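Local coordinates for structural protein VP1 (PDB 4U5Z), which forms the outer capsid shell of a human skin polyomavirus, assembling as ring-shaped pentamers, at the interface of chains A and B. Numbering follows the deposited sequence. Chains: chain A/B, Structural protein VP1.

Contact 1: the interface of chains A and B. Residues chain A 103, 219; chain B 130, 132, 192-193, 203-206.
Strand 216-220 and the 3-10 helix 102-105 of chain A meet strands 129-136, 191-193 and 201-208 of chain B, where A:Phe219 and B:Gly205 pair edge to edge as an antiparallel beta bridge between subunits. Backbone hydrogen bonds run both ways across the bridge. A:Phe219 N donates to B:Gly205 O over 3.0 Å. The return bond, from B:Gly205 N to A:Phe219 O, is shorter at 2.7 Å.

A:Phe219 accounts for more than half of the surface hidden in the patch. At chi1 59° its ring leans across to the neighbouring strand and lies over the very residue that its own backbone pairs with. The CA of B:Gly205 sits over one ring face, 3.7 Å from the centroid and shifted toward the rim, a CH-pi contact made close by the lack of a side chain at B:Gly205. Around the outer part of the ring, chain B supplies apolar groups from strands 129-136 and 191-193. The side chain of B:Phe130 comes in across that of A:Phe219, yet the two ring planes are nearly parallel and meet rim to rim, CE1 of B:Phe130 3.7 Å from CE1 of A:Phe219. B:Pro193, also crosswise, brings CG to 3.8 Å from A:Phe219 CE2, while CB of B:Met132 touches CZ at the far end. B:Pro193 is itself backed by B:Tyr203, whose ring face lies against its CB.

Beside this pocket, A:Ser103 sets its CB 3.7 Å from CZ of B:Phe130 and turns OG toward CB of B:Cys192, 3.4 Å away. Backbone pairing and an inserted aromatic ring together join the beta-structure of neighbouring VP1 subunits and probably help to set their register within the pentamer.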
# COMPACT_ATOMS: atom_id res chain seq x y z
N SER A 103 -19.73 -4.87 -5.44
CA SER A 103 -20.22 -5.96 -4.60
C SER A 103 -20.55 -7.24 -5.37
O SER A 103 -20.57 -8.31 -4.79
CB SER A 103 -21.41 -5.50 -3.77
OG SER A 103 -22.54 -5.19 -4.56
N PHE A 219 -15.48 2.19 -3.37
CA PHE A 219 -16.70 2.88 -3.82
C PHE A 219 -17.32 3.70 -2.69
O PHE A 219 -17.52 3.20 -1.57
CB PHE A 219 -17.74 1.88 -4.37
CG PHE A 219 -18.18 0.84 -3.38
CD1 PHE A 219 -17.41 -0.30 -3.16
CD2 PHE A 219 -19.37 0.99 -2.68
CE1 PHE A 219 -17.83 -1.27 -2.24
CE2 PHE A 219 -19.78 0.04 -1.77
CZ PHE A 219 -19.01 -1.09 -1.55
N PHE B 130 -14.57 -7.81 1.99
CA PHE B 130 -15.50 -6.80 1.56
C PHE B 130 -16.02 -6.05 2.82
O PHE B 130 -16.48 -6.66 3.81
CB PHE B 130 -16.62 -7.44 0.74
CG PHE B 130 -17.71 -6.50 0.31
CD1 PHE B 130 -17.51 -5.62 -0.73
CD2 PHE B 130 -18.95 -6.53 0.93
CE1 PHE B 130 -18.52 -4.77 -1.15
CE2 PHE B 130 -19.96 -5.67 0.52
CZ PHE B 130 -19.75 -4.80 -0.53
N MET B 132 -18.15 -2.45 3.93
CA MET B 132 -18.85 -1.24 3.59
C MET B 132 -19.72 -0.82 4.75
O MET B 132 -20.21 -1.66 5.50
CB MET B 132 -19.69 -1.44 2.31
CG MET B 132 -20.97 -2.23 2.51
SD MET B 132 -22.39 -1.21 2.97
CE MET B 132 -22.71 -0.32 1.44
N CYS B 192 -25.86 -3.26 -5.06
CA CYS B 192 -24.88 -2.29 -4.62
C CYS B 192 -25.51 -0.93 -4.39
O CYS B 192 -26.65 -0.66 -4.80
CB CYS B 192 -23.75 -2.16 -5.66
SG CYS B 192 -24.29 -1.68 -7.31
N PRO B 193 -24.75 -0.03 -3.74
CA PRO B 193 -25.29 1.32 -3.60
C PRO B 193 -25.59 1.96 -4.96
O PRO B 193 -24.81 1.79 -5.91
CB PRO B 193 -24.20 2.07 -2.85
CG PRO B 193 -23.45 1.01 -2.12
CD PRO B 193 -23.47 -0.18 -3.04
N TYR B 203 -22.18 6.67 1.89
CA TYR B 203 -21.66 5.30 1.93
C TYR B 203 -20.17 5.20 1.59
O TYR B 203 -19.62 6.04 0.89
CB TYR B 203 -22.49 4.35 1.06
CG TYR B 203 -22.59 4.68 -0.40
CD1 TYR B 203 -21.63 4.26 -1.30
CD2 TYR B 203 -23.66 5.44 -0.88
CE1 TYR B 203 -21.73 4.60 -2.65
CE2 TYR B 203 -23.77 5.75 -2.19
CZ TYR B 203 -22.81 5.33 -3.08
OH TYR B 203 -22.97 5.69 -4.40
N TYR B 204 -19.53 4.18 2.14
CA TYR B 204 -18.09 3.97 1.97
C TYR B 204 -17.86 2.49 1.89
O TYR B 204 -18.36 1.74 2.76
CB TYR B 204 -17.30 4.54 3.17
CG TYR B 204 -17.72 5.92 3.59
CD1 TYR B 204 -18.85 6.09 4.37
CD2 TYR B 204 -17.00 7.04 3.20
CE1 TYR B 204 -19.26 7.34 4.76
CE2 TYR B 204 -17.40 8.30 3.60
CZ TYR B 204 -18.54 8.43 4.38
OH TYR B 204 -18.99 9.64 4.80
N GLY B 205 -17.14 2.04 0.87
CA GLY B 205 -16.85 0.62 0.73
C GLY B 205 -15.53 0.26 0.06
O GLY B 205 -14.96 1.03 -0.69
N SER B 206 -15.05 -0.95 0.34
CA SER B 206 -13.91 -1.48 -0.38
C SER B 206 -14.03 -2.99 -0.58
O SER B 206 -14.72 -3.70 0.19
CB SER B 206 -12.61 -1.13 0.35
OG SER B 206 -12.62 -1.69 1.63

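Contact 2: the interface of chains A and B. Residues chain A 28, 30, 43, 100, 266; chain B 145, 168, 171-172.
Loop segments on both sides form this part of the subunit interface: the stretch of chain B following the 3-10 helix 167-170 lies against the end of strand 22-29 and nearby loops of chain A, with B:Leu172 between A:Asn30, A:Tyr28 and A:Pro266. The carboxamide of A:Asn30 reads both backbone polar groups of B:Leu172. B:Leu172 N donates to OD1 of A:Asn30 at 2.9 Å, in the carbonyl plane and on a lone pair. In turn, ND2 of A:Asn30 donates to B:Leu172 O over 3.2 Å, with that oxygen lying in the amide plane and the bond almost straight (170° at the hydrogen). This paired grip would fix the rotation of the amide.

The B:Leu172 side chain, extended with chi1 -161° and chi2 173°, carries its methyls to A:Tyr28. CD1 of the leucine lies 3.8 Å from the ring atom CG of A:Tyr28, while CD2 stands over the middle of one ring face. A:Val100 meets the same leucine crosswise through CG1. On another flank, A:Pro266 reaches B:Leu172 CB, and CG of the A:Pro266 ring presses on the methyl CD1 of B:Leu145, a tight 3.4 Å contact. The CD2-CE2 side of the A:Tyr43 ring borders B:Gly171 and B:Ser168, with CE2 4.0 Å from B:Gly171 CA. The site probably helps to hold a loop of one VP1 subunit against its neighbour by combining backbone recognition with an apolar clasp.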
# COMPACT_ATOMS: atom_id res chain seq x y z
N TYR A 28 -24.30 7.33 -16.80
CA TYR A 28 -23.42 6.18 -16.55
C TYR A 28 -23.00 5.61 -17.89
O TYR A 28 -23.67 5.84 -18.91
CB TYR A 28 -24.12 5.10 -15.71
CG TYR A 28 -25.35 4.57 -16.35
CD1 TYR A 28 -25.28 3.50 -17.24
CD2 TYR A 28 -26.58 5.15 -16.12
CE1 TYR A 28 -26.42 3.02 -17.88
CE2 TYR A 28 -27.72 4.68 -16.75
CZ TYR A 28 -27.63 3.61 -17.63
OH TYR A 28 -28.77 3.14 -18.27
N ASN A 30 -21.94 1.85 -19.47
CA ASN A 30 -21.76 0.41 -19.39
C ASN A 30 -20.45 -0.04 -20.03
O ASN A 30 -19.92 0.57 -20.96
CB ASN A 30 -22.97 -0.32 -19.99
CG ASN A 30 -24.10 -0.51 -18.98
OD1 ASN A 30 -23.87 -1.01 -17.90
ND2 ASN A 30 -25.32 -0.09 -19.32
N TYR A 43 -23.07 -10.52 -21.33
CA TYR A 43 -22.97 -9.06 -21.34
C TYR A 43 -22.05 -8.65 -20.20
O TYR A 43 -22.17 -9.17 -19.10
CB TYR A 43 -24.35 -8.41 -21.19
CG TYR A 43 -24.37 -6.90 -21.28
CD1 TYR A 43 -23.79 -6.23 -22.36
CD2 TYR A 43 -25.01 -6.12 -20.30
CE1 TYR A 43 -23.83 -4.84 -22.45
CE2 TYR A 43 -25.03 -4.73 -20.39
CZ TYR A 43 -24.44 -4.10 -21.45
OH TYR A 43 -24.48 -2.73 -21.54
N VAL A 100 -19.51 1.01 -10.44
CA VAL A 100 -20.79 0.49 -9.95
C VAL A 100 -20.75 -1.04 -9.98
O VAL A 100 -20.19 -1.65 -10.92
CB VAL A 100 -21.95 0.96 -10.85
CG1 VAL A 100 -23.30 0.48 -10.31
CG2 VAL A 100 -21.94 2.48 -10.97
N PRO A 266 -19.63 -1.06 -14.84
CA PRO A 266 -20.06 0.23 -15.34
C PRO A 266 -19.48 1.36 -14.51
O PRO A 266 -19.01 1.13 -13.40
CB PRO A 266 -21.58 0.19 -15.21
CG PRO A 266 -21.90 -0.94 -14.30
CD PRO A 266 -20.72 -1.83 -14.23
N LEU B 145 -26.97 -5.38 -9.83
CA LEU B 145 -25.92 -5.73 -10.79
C LEU B 145 -25.27 -7.02 -10.36
O LEU B 145 -24.79 -7.14 -9.23
CB LEU B 145 -24.88 -4.62 -10.93
CG LEU B 145 -23.86 -4.79 -12.07
CD1 LEU B 145 -23.35 -3.45 -12.58
CD2 LEU B 145 -22.71 -5.69 -11.65
N SER B 168 -29.31 -8.10 -19.42
CA SER B 168 -28.78 -6.75 -19.17
C SER B 168 -28.34 -6.43 -17.73
O SER B 168 -27.68 -5.41 -17.51
CB SER B 168 -29.79 -5.70 -19.62
OG SER B 168 -30.98 -5.76 -18.84
N GLY B 171 -24.83 -5.78 -16.50
CA GLY B 171 -24.41 -4.36 -16.48
C GLY B 171 -25.34 -3.55 -15.59
O GLY B 171 -26.06 -4.12 -14.77
N LEU B 172 -25.36 -2.23 -15.79
CA LEU B 172 -26.27 -1.35 -15.09
C LEU B 172 -27.54 -1.16 -15.93
O LEU B 172 -27.52 -0.57 -17.03
CB LEU B 172 -25.60 0.01 -14.79
CG LEU B 172 -26.24 0.87 -13.69
CD1 LEU B 172 -25.37 2.08 -13.43
CD2 LEU B 172 -27.64 1.35 -14.05

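The C-alpha centres of contact 1 and contact 2 lie about 16 Å apart on the same face between adjacent VP1 subunits, and they have no residue in common. Contact 1 joins regular beta-structure, whereas contact 2 is made largely by loops. Chain A links them in sequence: strand 86-99 leads to A:Val100 of contact 2, and A:Ser103 of contact 1 follows just after. The chains contribute different surfaces, so the interface is not two-fold, as expected where the same contacts recur round a ring of five, here the deposited pentamer.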